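Local coordinates for farnesyl pyrophosphate synthase (Pseudomonas aeruginosa, PDB 3ZOU), which catalyses chain elongation of geranyl diphosphate with isopentenyl diphosphate to farnesyl diphosphate, in a pocket where magnesium ions hold the allylic diphosphate, at residues Tyr38-Gly43 and Asp115-Leu120; Pro49-Ala54 and Ala184-Ser189; Ala70-Leu75 and Thr143-Ala148; Ala78-His83 and Ala152-Gly157; Asp84-Met89 and Ala108-Ala113. All coordinates share one frame; numbering follows the deposited sequence.

Contact 1: residues Tyr38-Gly43 and Asp115-Leu120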
# COMPACT_ATOMS: atom_id res chain seq x y z
N TYR A 38 3.36 -14.94 9.87
CA TYR A 38 2.32 -16.01 9.90
C TYR A 38 1.42 -15.91 8.68
O TYR A 38 0.96 -16.95 8.14
CB TYR A 38 1.45 -15.84 11.18
CG TYR A 38 0.40 -16.88 11.32
CD1 TYR A 38 0.73 -18.09 11.97
CD2 TYR A 38 -0.93 -16.68 10.92
CE1 TYR A 38 -0.24 -19.09 12.09
CE2 TYR A 38 -1.89 -17.70 11.05
CZ TYR A 38 -1.52 -18.88 11.66
OH TYR A 38 -2.50 -19.91 11.81
N SER A 39 1.14 -14.69 8.26
CA SER A 39 0.26 -14.42 7.14
C SER A 39 0.88 -14.71 5.78
O SER A 39 0.17 -14.88 4.79
CB SER A 39 -0.21 -12.98 7.11
OG SER A 39 -0.90 -12.65 8.30
N VAL A 40 2.20 -14.78 5.72
CA VAL A 40 2.88 -14.98 4.43
C VAL A 40 3.53 -16.39 4.35
O VAL A 40 3.52 -17.06 3.30
CB VAL A 40 3.97 -13.92 4.23
CG1 VAL A 40 4.84 -14.19 3.00
CG2 VAL A 40 3.34 -12.55 4.17
N MET A 41 4.07 -16.85 5.47
CA MET A 41 4.89 -18.09 5.46
C MET A 41 3.96 -19.22 5.83
O MET A 41 4.09 -19.84 6.89
CB MET A 41 6.05 -17.97 6.43
CG MET A 41 6.99 -16.80 6.15
SD MET A 41 7.56 -16.66 4.43
CE MET A 41 8.58 -18.14 4.40
N ASN A 42 3.02 -19.53 4.97
CA ASN A 42 1.97 -20.51 5.23
C ASN A 42 1.95 -21.64 4.26
O ASN A 42 0.92 -22.32 4.11
CB ASN A 42 0.64 -19.82 5.21
CG ASN A 42 0.42 -19.07 3.95
OD1 ASN A 42 1.03 -19.34 2.87
ND2 ASN A 42 -0.48 -18.11 4.02
N GLY A 43 3.09 -21.89 3.63
CA GLY A 43 3.22 -23.01 2.69
C GLY A 43 2.52 -22.82 1.36
O GLY A 43 2.30 -23.78 0.62
N ASP A 115 -2.09 -4.51 6.35
CA ASP A 115 -1.77 -3.16 5.90
C ASP A 115 -0.24 -2.95 5.77
O ASP A 115 0.19 -2.27 4.82
CB ASP A 115 -2.35 -2.13 6.88
CG ASP A 115 -3.83 -1.98 6.82
OD1 ASP A 115 -4.48 -2.37 5.86
OD2 ASP A 115 -4.43 -1.39 7.79
N GLY A 116 0.54 -3.47 6.73
CA GLY A 116 1.97 -3.37 6.72
C GLY A 116 2.57 -4.20 5.58
O GLY A 116 3.58 -3.81 5.03
N LEU A 117 1.93 -5.32 5.22
CA LEU A 117 2.41 -6.14 4.08
C LEU A 117 2.23 -5.34 2.82
O LEU A 117 3.06 -5.43 1.93
CB LEU A 117 1.65 -7.48 4.01
CG LEU A 117 1.96 -8.49 5.12
CD1 LEU A 117 1.00 -9.65 5.04
CD2 LEU A 117 3.39 -8.92 5.10
N GLN A 118 1.12 -4.62 2.68
CA GLN A 118 0.95 -3.83 1.46
C GLN A 118 2.04 -2.78 1.31
O GLN A 118 2.64 -2.61 0.27
CB GLN A 118 -0.46 -3.22 1.34
CG GLN A 118 -0.53 -2.42 0.06
CD GLN A 118 -1.91 -1.98 -0.44
OE1 GLN A 118 -2.03 -1.72 -1.63
NE2 GLN A 118 -2.84 -1.74 0.42
N ALA A 119 2.28 -2.02 2.39
CA ALA A 119 3.39 -1.02 2.35
C ALA A 119 4.73 -1.68 2.03
O ALA A 119 5.47 -1.13 1.23
CB ALA A 119 3.49 -0.25 3.65
N LEU A 120 4.93 -2.84 2.62
CA LEU A 120 6.21 -3.52 2.38
C LEU A 120 6.40 -3.87 0.94
O LEU A 120 7.52 -3.88 0.44
CB LEU A 120 6.31 -4.71 3.26
CG LEU A 120 7.58 -5.56 3.25
CD1 LEU A 120 8.73 -4.68 3.65
CD2 LEU A 120 7.40 -6.70 4.24
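Val40 and Leu117 each reach across by way of a branch lying beside its own backbone N: in Val40 this is CG2, because CG1 is anti to that nitrogen (chi1 172°), and in Leu117 it is CG (chi1 -70°). The two side chains meet where helix 30-40 faces helix 107-126 inside the all-helical bundle of the isoprenoid synthase fold. With 8.9 Å between the CA atoms of Val40 and Leu117, the backbones do not touch, and side chains bridge the gap. They run in opposite directions as they slide past one another. Val40 CG2 is 3.7 Å from Leu117 CD2 and 3.8 Å from Leu117 CD1, so one valine methyl is shared by both leucine branches. No hydrogen bond joins the segments, and the buried surface is small, 95 Å² over both sides. Phe22 also packs on both Val40 and Leu117, while Val40 further touches Ala78 of helix 67-85. Other sides of helix 107-126 serve the dimer: Asp115 OD2 is hydrogen-bonded to His83 ND1 of the second subunit, and Gln118 NE2 to Asp115 O of that subunit. Ser39 takes part through carbon alone, its OG being hydrogen-bonded to Ala35 O and Thr101 OG1; Ser39 CB lies 4.1 Å from Leu117 CD1.

Contact 2: residues Pro49-Ala54 and Ala184-Ser189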
# COMPACT_ATOMS: atom_id res chain seq x y z
N PRO A 49 4.95 -15.44 -7.65
CA PRO A 49 6.41 -15.49 -7.82
C PRO A 49 6.87 -16.32 -9.03
O PRO A 49 7.73 -15.85 -9.76
CB PRO A 49 6.87 -16.05 -6.53
CG PRO A 49 5.90 -15.42 -5.51
CD PRO A 49 4.58 -15.50 -6.22
N LEU A 50 6.26 -17.48 -9.18
CA LEU A 50 6.60 -18.41 -10.32
C LEU A 50 6.48 -17.61 -11.61
O LEU A 50 7.31 -17.62 -12.51
CB LEU A 50 5.65 -19.58 -10.29
CG LEU A 50 5.97 -20.80 -11.23
CD1 LEU A 50 5.14 -21.98 -10.80
CD2 LEU A 50 5.68 -20.43 -12.64
N LEU A 51 5.35 -16.89 -11.74
CA LEU A 51 5.07 -16.12 -12.92
C LEU A 51 6.13 -15.05 -13.15
O LEU A 51 6.51 -14.78 -14.29
CB LEU A 51 3.66 -15.51 -12.85
CG LEU A 51 2.52 -16.51 -13.11
CD1 LEU A 51 1.17 -15.96 -12.68
CD2 LEU A 51 2.49 -16.95 -14.56
N ALA A 52 6.48 -14.31 -12.09
CA ALA A 52 7.53 -13.25 -12.21
C ALA A 52 8.85 -13.87 -12.67
O ALA A 52 9.46 -13.35 -13.58
CB ALA A 52 7.68 -12.50 -10.90
N TYR A 53 9.28 -14.92 -12.02
CA TYR A 53 10.56 -15.57 -12.43
C TYR A 53 10.43 -16.06 -13.86
O TYR A 53 11.35 -15.87 -14.67
CB TYR A 53 10.88 -16.75 -11.52
CG TYR A 53 11.30 -16.30 -10.14
CD1 TYR A 53 12.36 -15.43 -9.94
CD2 TYR A 53 10.69 -16.81 -9.00
CE1 TYR A 53 12.77 -15.06 -8.69
CE2 TYR A 53 11.07 -16.39 -7.72
CZ TYR A 53 12.15 -15.55 -7.57
OH TYR A 53 12.55 -15.11 -6.30
N ALA A 54 9.30 -16.68 -14.19
CA ALA A 54 9.19 -17.35 -15.50
C ALA A 54 9.12 -16.28 -16.57
O ALA A 54 9.63 -16.48 -17.69
CB ALA A 54 8.02 -18.30 -15.56
N ALA A 184 -5.76 -8.96 -12.46
CA ALA A 184 -4.88 -7.83 -12.45
C ALA A 184 -3.51 -8.19 -11.85
O ALA A 184 -2.49 -7.76 -12.37
CB ALA A 184 -5.50 -6.66 -11.67
N LEU A 185 -3.53 -8.89 -10.76
CA LEU A 185 -2.30 -9.19 -10.03
C LEU A 185 -1.52 -10.28 -10.79
O LEU A 185 -0.28 -10.26 -10.74
CB LEU A 185 -2.60 -9.50 -8.58
CG LEU A 185 -1.38 -9.76 -7.72
CD1 LEU A 185 -0.47 -8.58 -7.62
CD2 LEU A 185 -1.84 -10.15 -6.29
N ILE A 186 -2.24 -11.23 -11.40
CA ILE A 186 -1.56 -12.23 -12.26
C ILE A 186 -0.84 -11.53 -13.39
O ILE A 186 0.37 -11.80 -13.68
CB ILE A 186 -2.56 -13.30 -12.71
CG1 ILE A 186 -2.88 -14.19 -11.52
CG2 ILE A 186 -2.02 -14.08 -13.91
CD1 ILE A 186 -4.11 -15.00 -11.71
N GLU A 187 -1.51 -10.61 -14.04
CA GLU A 187 -0.97 -9.83 -15.13
C GLU A 187 0.24 -9.03 -14.66
O GLU A 187 1.28 -8.94 -15.29
CB GLU A 187 -2.02 -8.98 -15.88
CG GLU A 187 -3.05 -9.85 -16.57
CD GLU A 187 -4.46 -9.31 -16.65
OE1 GLU A 187 -4.57 -8.09 -16.81
OE2 GLU A 187 -5.42 -10.17 -16.59
N ALA A 188 0.13 -8.43 -13.48
CA ALA A 188 1.24 -7.65 -12.93
C ALA A 188 2.44 -8.49 -12.59
O ALA A 188 3.56 -8.03 -12.69
CB ALA A 188 0.75 -6.92 -11.63
N SER A 189 2.19 -9.73 -12.17
CA SER A 189 3.30 -10.63 -11.81
C SER A 189 4.14 -10.90 -13.08
O SER A 189 5.34 -10.82 -13.05
CB SER A 189 2.76 -11.95 -11.27
OG SER A 189 2.05 -11.68 -10.03
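A close helix-helix packing joins helix 47-58 to helix 171-196 where Ala52 lies against the backbone of Ser189. The CA atoms of Ala52 and Ser189 are 5.0 Å apart, a closeness consistent with the small side chains, a methyl and a hydroxymethyl. Ala52 CA approaches Ser189 O at 3.4 Å with 134° at the hydrogen, the geometry of a CA-H...O contact. The axes of the segments 49-54 and 184-189 run in broadly the same direction, 33° apart, with 8.8 Å between them at closest approach, deep in the helical bundle of the isoprenoid synthase fold. Helix 171-196 also carries Lys181 and Thr182 of the geranyl diphosphate pocket, and Leu50, next to Leu51, touches the bound benzoxazolone fragment. Leu51 supplies the apolar part: its CD1 meets Ile186 CG2 at 3.9 Å as the two side chains cross at a slant, and its CB lies 4.0 Å from Ser189 CB. The serine hydroxyl is turned back onto its own helix. Ser189 OG donates to Leu185 O at 2.8 Å, from 29° off the carbonyl plane, while Ser189 N reaches the same oxygen from the opposite face at 2.9 Å.

Contact 3: residues Ala70-Leu75 and Thr143-Ala148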
# COMPACT_ATOMS: atom_id res chain seq x y z
N ALA A 70 9.01 -10.83 -7.36
CA ALA A 70 8.42 -12.02 -6.81
C ALA A 70 7.94 -11.73 -5.38
O ALA A 70 6.82 -12.08 -5.04
CB ALA A 70 9.47 -13.14 -6.85
N CYS A 71 8.78 -11.08 -4.59
CA CYS A 71 8.38 -10.76 -3.23
C CYS A 71 7.19 -9.80 -3.16
O CYS A 71 6.23 -10.05 -2.46
CB CYS A 71 9.48 -10.13 -2.48
SG CYS A 71 10.85 -11.24 -1.99
N ALA A 72 7.25 -8.80 -3.99
CA ALA A 72 6.19 -7.76 -3.98
C ALA A 72 4.86 -8.36 -4.34
O ALA A 72 3.85 -8.10 -3.68
CB ALA A 72 6.54 -6.61 -4.87
N VAL A 73 4.80 -9.17 -5.41
CA VAL A 73 3.48 -9.70 -5.78
C VAL A 73 2.96 -10.67 -4.75
O VAL A 73 1.77 -10.72 -4.51
CB VAL A 73 3.43 -10.28 -7.21
CG1 VAL A 73 3.74 -9.14 -8.18
CG2 VAL A 73 4.42 -11.44 -7.40
N GLU A 74 3.85 -11.42 -4.08
CA GLU A 74 3.42 -12.33 -3.06
C GLU A 74 2.91 -11.58 -1.82
O GLU A 74 1.97 -11.98 -1.20
CB GLU A 74 4.49 -13.37 -2.69
CG GLU A 74 3.90 -14.49 -1.85
CD GLU A 74 2.84 -15.40 -2.53
OE1 GLU A 74 2.75 -15.36 -3.77
OE2 GLU A 74 2.19 -16.12 -1.77
N LEU A 75 3.58 -10.46 -1.53
CA LEU A 75 3.16 -9.65 -0.39
C LEU A 75 1.77 -9.09 -0.63
O LEU A 75 0.95 -9.05 0.31
CB LEU A 75 4.15 -8.55 -0.14
CG LEU A 75 5.46 -9.07 0.51
CD1 LEU A 75 6.53 -8.02 0.37
CD2 LEU A 75 5.30 -9.50 1.96
N THR A 143 4.46 1.55 -10.54
CA THR A 143 3.24 2.00 -11.18
C THR A 143 2.34 0.84 -11.46
O THR A 143 1.11 0.83 -11.17
CB THR A 143 3.58 2.72 -12.50
OG1 THR A 143 4.12 3.97 -12.17
CG2 THR A 143 2.34 2.94 -13.35
N ARG A 144 2.89 -0.18 -12.08
CA ARG A 144 2.02 -1.29 -12.50
C ARG A 144 1.48 -2.03 -11.31
O ARG A 144 0.31 -2.42 -11.28
CB ARG A 144 2.81 -2.22 -13.42
CG ARG A 144 3.09 -1.56 -14.78
CD ARG A 144 1.85 -1.70 -15.65
NE ARG A 144 1.90 -1.00 -16.90
CZ ARG A 144 1.10 -1.32 -17.92
NH1 ARG A 144 0.25 -2.36 -17.84
NH2 ARG A 144 1.19 -0.62 -19.04
N LEU A 145 2.30 -2.25 -10.29
CA LEU A 145 1.81 -2.97 -9.12
C LEU A 145 0.72 -2.15 -8.37
O LEU A 145 -0.25 -2.71 -7.91
CB LEU A 145 2.93 -3.31 -8.17
CG LEU A 145 2.44 -4.28 -7.06
CD1 LEU A 145 1.82 -5.55 -7.59
CD2 LEU A 145 3.58 -4.65 -6.12
N ALA A 146 0.95 -0.87 -8.27
CA ALA A 146 -0.03 -0.01 -7.52
C ALA A 146 -1.34 0.02 -8.26
O ALA A 146 -2.37 -0.07 -7.64
CB ALA A 146 0.49 1.40 -7.36
N ARG A 147 -1.30 0.09 -9.59
CA ARG A 147 -2.55 0.07 -10.37
C ARG A 147 -3.24 -1.27 -10.29
O ARG A 147 -4.47 -1.38 -10.09
CB ARG A 147 -2.31 0.40 -11.83
CG ARG A 147 -1.81 1.74 -12.14
CD ARG A 147 -1.62 1.86 -13.67
NE ARG A 147 -1.19 3.20 -14.10
CZ ARG A 147 -0.56 3.48 -15.26
NH1 ARG A 147 -0.22 2.52 -16.13
NH2 ARG A 147 -0.24 4.74 -15.54
N ALA A 148 -2.44 -2.33 -10.36
CA ALA A 148 -3.03 -3.66 -10.29
C ALA A 148 -3.58 -4.02 -8.95
O ALA A 148 -4.50 -4.86 -8.85
CB ALA A 148 -1.97 -4.70 -10.66
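The shortest polar bond beside the packing of Leu145 on Ala72 and Val73 is internal to one helix, Leu75 N to Cys71 O at 2.8 Å; no hydrogen bond passes between the segments. The contact is a leucine of helix 135-149 set against helix 67-85 within the all-helical isoprenoid synthase bundle. CA atoms of Val73 and Leu145 stay 7.7 Å apart, so the span is bridged almost wholly by the leucine, whose CG stands anti to the backbone N (chi1 -170°) and whose two methyls part to reach successive residues. CD2 meets the methyl of Ala72, while CD1 goes to Val73, the leucine and valine side chains crossing at a slant. Leu125 of helix 107-126 touches both Ala72 and Leu145, and Leu185 and Ser189 of helix 171-196 pack on Leu145 and Val73 respectively, so two further helices close round this apolar patch. Charge lies off to the side: Glu74 OE2 forms a salt bridge with Arg46, and Arg144 NE forms one with Glu140. The carbon contacts are Leu145 CD2 to Ala72 CB at 3.8 Å and, more loosely, Leu145 CD1 to Val73 CG1 at 4.1 Å.

Contact 4: residues Ala78-His83 and Ala152-Gly157. With GPP (geranyl diphosphate), chain E.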
# COMPACT_ATOMS: atom_id res chain seq x y z
N ALA A 78 -0.71 -12.00 -0.28
CA ALA A 78 -0.85 -12.40 1.13
C ALA A 78 -1.71 -11.41 1.89
O ALA A 78 -2.58 -11.79 2.63
CB ALA A 78 0.52 -12.49 1.77
N TYR A 79 -1.46 -10.10 1.67
CA TYR A 79 -2.23 -9.08 2.44
C TYR A 79 -3.71 -9.23 2.02
O TYR A 79 -4.62 -9.18 2.89
CB TYR A 79 -1.73 -7.66 2.28
CG TYR A 79 -2.66 -6.71 1.52
CD1 TYR A 79 -3.80 -6.25 2.10
CD2 TYR A 79 -2.39 -6.27 0.24
CE1 TYR A 79 -4.68 -5.41 1.42
CE2 TYR A 79 -3.27 -5.45 -0.46
CZ TYR A 79 -4.39 -5.00 0.13
OH TYR A 79 -5.26 -4.23 -0.57
N SER A 80 -3.97 -9.47 0.73
CA SER A 80 -5.37 -9.54 0.26
C SER A 80 -6.11 -10.70 0.85
O SER A 80 -7.28 -10.53 1.22
CB SER A 80 -5.40 -9.58 -1.27
OG SER A 80 -5.09 -10.87 -1.75
N LEU A 81 -5.43 -11.81 1.13
CA LEU A 81 -6.10 -13.00 1.71
C LEU A 81 -6.44 -12.74 3.19
O LEU A 81 -7.48 -13.15 3.65
CB LEU A 81 -5.20 -14.24 1.52
CG LEU A 81 -4.97 -14.65 0.04
CD1 LEU A 81 -4.11 -15.92 0.09
CD2 LEU A 81 -6.27 -14.74 -0.74
N VAL A 82 -5.55 -12.06 3.91
CA VAL A 82 -5.82 -11.73 5.31
C VAL A 82 -7.08 -10.91 5.38
O VAL A 82 -7.95 -11.21 6.20
CB VAL A 82 -4.60 -11.04 5.96
CG1 VAL A 82 -4.97 -10.55 7.35
CG2 VAL A 82 -3.42 -11.99 6.06
N HIS A 83 -7.18 -9.85 4.56
CA HIS A 83 -8.39 -9.02 4.62
C HIS A 83 -9.62 -9.80 4.17
O HIS A 83 -10.67 -9.60 4.72
CB HIS A 83 -8.21 -7.69 3.90
CG HIS A 83 -7.37 -6.70 4.65
ND1 HIS A 83 -7.15 -5.41 4.20
CD2 HIS A 83 -6.72 -6.79 5.83
CE1 HIS A 83 -6.39 -4.77 5.05
NE2 HIS A 83 -6.10 -5.58 6.06
N ALA A 152 -8.73 0.03 -8.97
CA ALA A 152 -8.98 -0.25 -10.37
C ALA A 152 -8.52 -1.64 -10.78
O ALA A 152 -8.70 -2.02 -11.95
CB ALA A 152 -8.31 0.79 -11.27
N GLY A 153 -8.02 -2.39 -9.84
CA GLY A 153 -7.49 -3.76 -10.04
C GLY A 153 -8.08 -4.70 -8.97
O GLY A 153 -9.32 -4.82 -8.81
N MET A 154 -7.21 -5.30 -8.17
CA MET A 154 -7.54 -6.29 -7.22
C MET A 154 -8.63 -5.86 -6.20
O MET A 154 -9.58 -6.57 -5.98
CB MET A 154 -6.27 -6.75 -6.49
CG MET A 154 -6.43 -7.83 -5.46
SD MET A 154 -4.94 -8.19 -4.53
CE MET A 154 -4.97 -6.77 -3.42
N VAL A 155 -8.43 -4.70 -5.59
CA VAL A 155 -9.38 -4.22 -4.61
C VAL A 155 -10.71 -3.95 -5.26
O VAL A 155 -11.75 -4.32 -4.75
CB VAL A 155 -8.82 -2.97 -3.88
CG1 VAL A 155 -9.95 -2.23 -3.12
CG2 VAL A 155 -7.75 -3.35 -2.94
N GLY A 156 -10.66 -3.39 -6.47
CA GLY A 156 -11.87 -3.24 -7.32
C GLY A 156 -12.57 -4.57 -7.54
O GLY A 156 -13.76 -4.67 -7.39
N GLY A 157 -11.81 -5.60 -7.87
CA GLY A 157 -12.43 -6.89 -8.06
C GLY A 157 -13.07 -7.45 -6.83
O GLY A 157 -14.10 -8.13 -6.92
C1 GPP E . -9.90 -14.47 -2.41
O1 GPP E . -11.10 -14.80 -3.15
C2 GPP E . -9.67 -13.00 -2.45
C3 GPP E . -8.94 -12.40 -3.42
C4 GPP E . -8.23 -13.26 -4.39
C5 GPP E . -8.69 -10.96 -3.45
C6 GPP E . -9.00 -10.35 -2.07
C7 GPP E . -8.90 -8.90 -2.20
C8 GPP E . -8.93 -7.99 -1.24
C9 GPP E . -9.05 -8.22 0.28
C10 GPP E . -8.81 -6.65 -1.89
PA GPP E . -12.14 -15.85 -2.54
O1A GPP E . -12.72 -15.28 -1.21
O2A GPP E . -13.15 -16.09 -3.64
O3A GPP E . -11.18 -17.14 -2.43
PB GPP E . -10.72 -17.97 -1.13
O1B GPP E . -11.23 -17.17 0.06
O2B GPP E . -11.40 -19.32 -1.23
O3B GPP E . -9.21 -17.97 -1.33
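Van der Waals packing comes first: Met154, at the start of helix 154-163, reaches helix 67-85 beside the tail end of the geranyl diphosphate bound in this isoprenoid synthase fold. Its chain is extended as far as SD and then bends (chi3 77°), which carries the terminal methyl to two neighbours at once, Met154 CE lying 3.6 Å from Ser80 CB and 3.7 Å from Tyr79 CE2. Alongside, Val155 CG2 meets Tyr79 OH at 3.5 Å, the two side chains crossing at about a right angle. Leu112 of the second subunit also packs on Val155.

The Ser80 hydroxyl has its partner outside the two segments: Ser80 OG is hydrogen-bonded to His77 O of its own helix. Gly153 occupies the N-cap position before Met154.

Ligand contacts make up the third kind. The isoprenoid tail ends between the two segments, its C10 being 3.6 Å from Val155 CG2, while at the other end of the chain Leu81 CD2 stands 4.0 Å from C1 of the ligand. The other tail methyl, C9 of geranyl diphosphate, packs on His83 CB at 3.8 Å. The backbone also takes part, Ser80 O lying 3.1 Å from GPP C9.

Contact 5: residues Asp84-Met89 and Ala108-Ala113. With MG (magnesium ion), chain D; MG (magnesium ion), chain C; GPP (geranyl diphosphate), chain E.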
# COMPACT_ATOMS: atom_id res chain seq x y z
N ASP A 84 -9.49 -10.61 3.12
CA ASP A 84 -10.60 -11.41 2.59
C ASP A 84 -11.14 -12.35 3.70
O ASP A 84 -12.34 -12.62 3.73
CB ASP A 84 -10.14 -12.24 1.41
CG ASP A 84 -11.23 -13.09 0.79
OD1 ASP A 84 -12.17 -12.53 0.14
OD2 ASP A 84 -11.19 -14.31 0.97
N ASP A 85 -10.30 -12.83 4.58
CA ASP A 85 -10.71 -13.81 5.57
C ASP A 85 -11.47 -13.14 6.73
O ASP A 85 -12.10 -13.82 7.53
CB ASP A 85 -9.49 -14.51 6.14
CG ASP A 85 -8.87 -15.54 5.22
OD1 ASP A 85 -9.56 -16.11 4.36
OD2 ASP A 85 -7.69 -15.82 5.43
N LEU A 86 -11.35 -11.82 6.87
CA LEU A 86 -11.94 -11.13 8.03
C LEU A 86 -13.44 -11.33 8.17
O LEU A 86 -14.12 -11.52 7.20
CB LEU A 86 -11.68 -9.63 7.94
CG LEU A 86 -10.24 -9.17 8.01
CD1 LEU A 86 -10.15 -7.69 7.69
CD2 LEU A 86 -9.65 -9.44 9.39
N PRO A 87 -13.95 -11.23 9.43
CA PRO A 87 -15.36 -11.38 9.62
C PRO A 87 -16.24 -10.53 8.73
O PRO A 87 -17.32 -10.98 8.35
CB PRO A 87 -15.52 -10.99 11.08
CG PRO A 87 -14.30 -11.45 11.71
CD PRO A 87 -13.23 -11.12 10.70
N ALA A 88 -15.83 -9.31 8.40
CA ALA A 88 -16.64 -8.43 7.58
C ALA A 88 -16.69 -8.80 6.12
O ALA A 88 -17.49 -8.29 5.35
CB ALA A 88 -16.16 -7.02 7.70
N MET A 89 -15.77 -9.69 5.72
CA MET A 89 -15.64 -10.15 4.35
C MET A 89 -16.06 -11.60 4.33
O MET A 89 -17.25 -11.87 4.44
CB MET A 89 -14.19 -9.99 3.84
CG MET A 89 -13.74 -8.55 3.95
SD MET A 89 -13.53 -7.77 2.34
CE MET A 89 -12.23 -6.73 2.99
N ALA A 108 -7.75 -6.90 15.01
CA ALA A 108 -7.01 -5.64 14.79
C ALA A 108 -5.60 -5.93 14.25
O ALA A 108 -5.14 -5.28 13.29
CB ALA A 108 -6.94 -4.86 16.09
N THR A 109 -4.94 -6.92 14.84
CA THR A 109 -3.58 -7.31 14.43
C THR A 109 -3.60 -7.85 13.00
O THR A 109 -2.71 -7.51 12.23
CB THR A 109 -2.94 -8.30 15.43
OG1 THR A 109 -2.82 -7.62 16.69
CG2 THR A 109 -1.56 -8.71 14.99
N ALA A 110 -4.63 -8.60 12.60
CA ALA A 110 -4.70 -9.10 11.22
C ALA A 110 -4.84 -7.95 10.27
O ALA A 110 -4.17 -7.90 9.24
CB ALA A 110 -5.84 -10.06 11.05
N ILE A 111 -5.74 -7.03 10.58
CA ILE A 111 -5.94 -5.88 9.72
C ILE A 111 -4.64 -5.11 9.52
O ILE A 111 -4.23 -4.79 8.36
CB ILE A 111 -7.03 -4.90 10.28
CG1 ILE A 111 -8.41 -5.55 10.17
CG2 ILE A 111 -7.04 -3.59 9.52
CD1 ILE A 111 -9.46 -4.93 11.12
N LEU A 112 -4.00 -4.81 10.61
CA LEU A 112 -2.75 -4.06 10.65
C LEU A 112 -1.58 -4.83 9.97
O LEU A 112 -0.84 -4.23 9.18
CB LEU A 112 -2.34 -3.72 12.10
CG LEU A 112 -3.27 -2.69 12.73
CD1 LEU A 112 -2.89 -2.53 14.19
CD2 LEU A 112 -3.17 -1.36 12.02
N ALA A 113 -1.37 -6.11 10.29
CA ALA A 113 -0.33 -6.91 9.65
C ALA A 113 -0.47 -6.81 8.16
O ALA A 113 0.52 -6.62 7.45
CB ALA A 113 -0.39 -8.36 10.09
MG MG D . -12.47 -15.94 0.72
MG MG C . -13.80 -13.62 -0.85
C1 GPP E . -9.90 -14.47 -2.41
O1 GPP E . -11.10 -14.80 -3.15
C2 GPP E . -9.67 -13.00 -2.45
C3 GPP E . -8.94 -12.40 -3.42
C4 GPP E . -8.23 -13.26 -4.39
C5 GPP E . -8.69 -10.96 -3.45
C6 GPP E . -9.00 -10.35 -2.07
C7 GPP E . -8.90 -8.90 -2.20
C8 GPP E . -8.93 -7.99 -1.24
C9 GPP E . -9.05 -8.22 0.28
C10 GPP E . -8.81 -6.65 -1.89
PA GPP E . -12.14 -15.85 -2.54
O1A GPP E . -12.72 -15.28 -1.21
O2A GPP E . -13.15 -16.09 -3.64
O3A GPP E . -11.18 -17.14 -2.43
PB GPP E . -10.72 -17.97 -1.13
O1B GPP E . -11.23 -17.17 0.06
O2B GPP E . -11.40 -19.32 -1.23
O3B GPP E . -9.21 -17.97 -1.33
O HOH W 1 -12.05 -16.37 2.70
O HOH W 2 -15.57 -14.44 -1.71
O HOH W 3 -13.40 -12.66 -2.82
O HOH W 4 -15.09 -12.03 -0.25
O HOH W 5 -13.90 -17.42 0.71
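What is unusual about the apolar contact of Leu86 with Ala110 and Ile111 is its place: the leucine lies only two residues past Asp84, a carboxylate shared by two magnesium ions. Residues 84 to 90, Asp-Asp-Leu-Pro-Ala-Met-Asp, form the first aspartate-rich motif of prenyl synthases at the end of helix 67-85, and Leu86 rests on helix 107-126. Leu86 CD1 approaches Ile111 CG1 at 3.7 Å, the two side chains crossing at about a right angle, while Leu86 CD2 lies 4.2 Å from Ala110 CB. Right after the helix, a type I turn closes with Met89 N to Leu86 O at 2.9 Å and leads on to Asp90, which also binds both metals.

The CG of Asp84 is anti to the backbone N (chi1 -179°), which sets the carboxylate between the two ions. One oxygen serves each ion: Asp84 OD1 is 2.2 Å from one magnesium and Asp84 OD2 2.1 Å from the other. Oxygen O1A of geranyl diphosphate bridges the same pair at 2.0 Å to each, and waters help bring both ions to six ligands. Gln158 NE2 is hydrogen-bonded to Asp84 OD1, a second-shell hold on the bridging carboxylate. Asp85 belongs to this outer layer too, with OD1 in a salt bridge to Arg95 and accepting, at 3.0 Å, from a water bound to the magnesium that Asp84 OD2 reaches.

Overall arrangement
Helix 67-85 threads contacts 3, 4 and 5 in turn, from the apolar core to the metal site. Contacts 4 and 5 both touch geranyl diphosphate, the first along its isoprenoid chain, the second chiefly at its diphosphate; their centres are 12 Å apart, and His83 NE2 lies 3.1 Å from Ile111 O, a probable hydrogen bond. Contacts 3 and 4 join through a backbone hydrogen bond, Ala148 O to Met154 N at 2.8 Å. Contact 1 reaches contact 3 where Leu117 CD2 meets Leu75 CD2 at 3.7 Å. Contact 2, centred about 9 Å from contact 3, is farthest from contact 5, about 25 Å between centres. Contacts 1, 3, 4 and 5 all touch the second subunit.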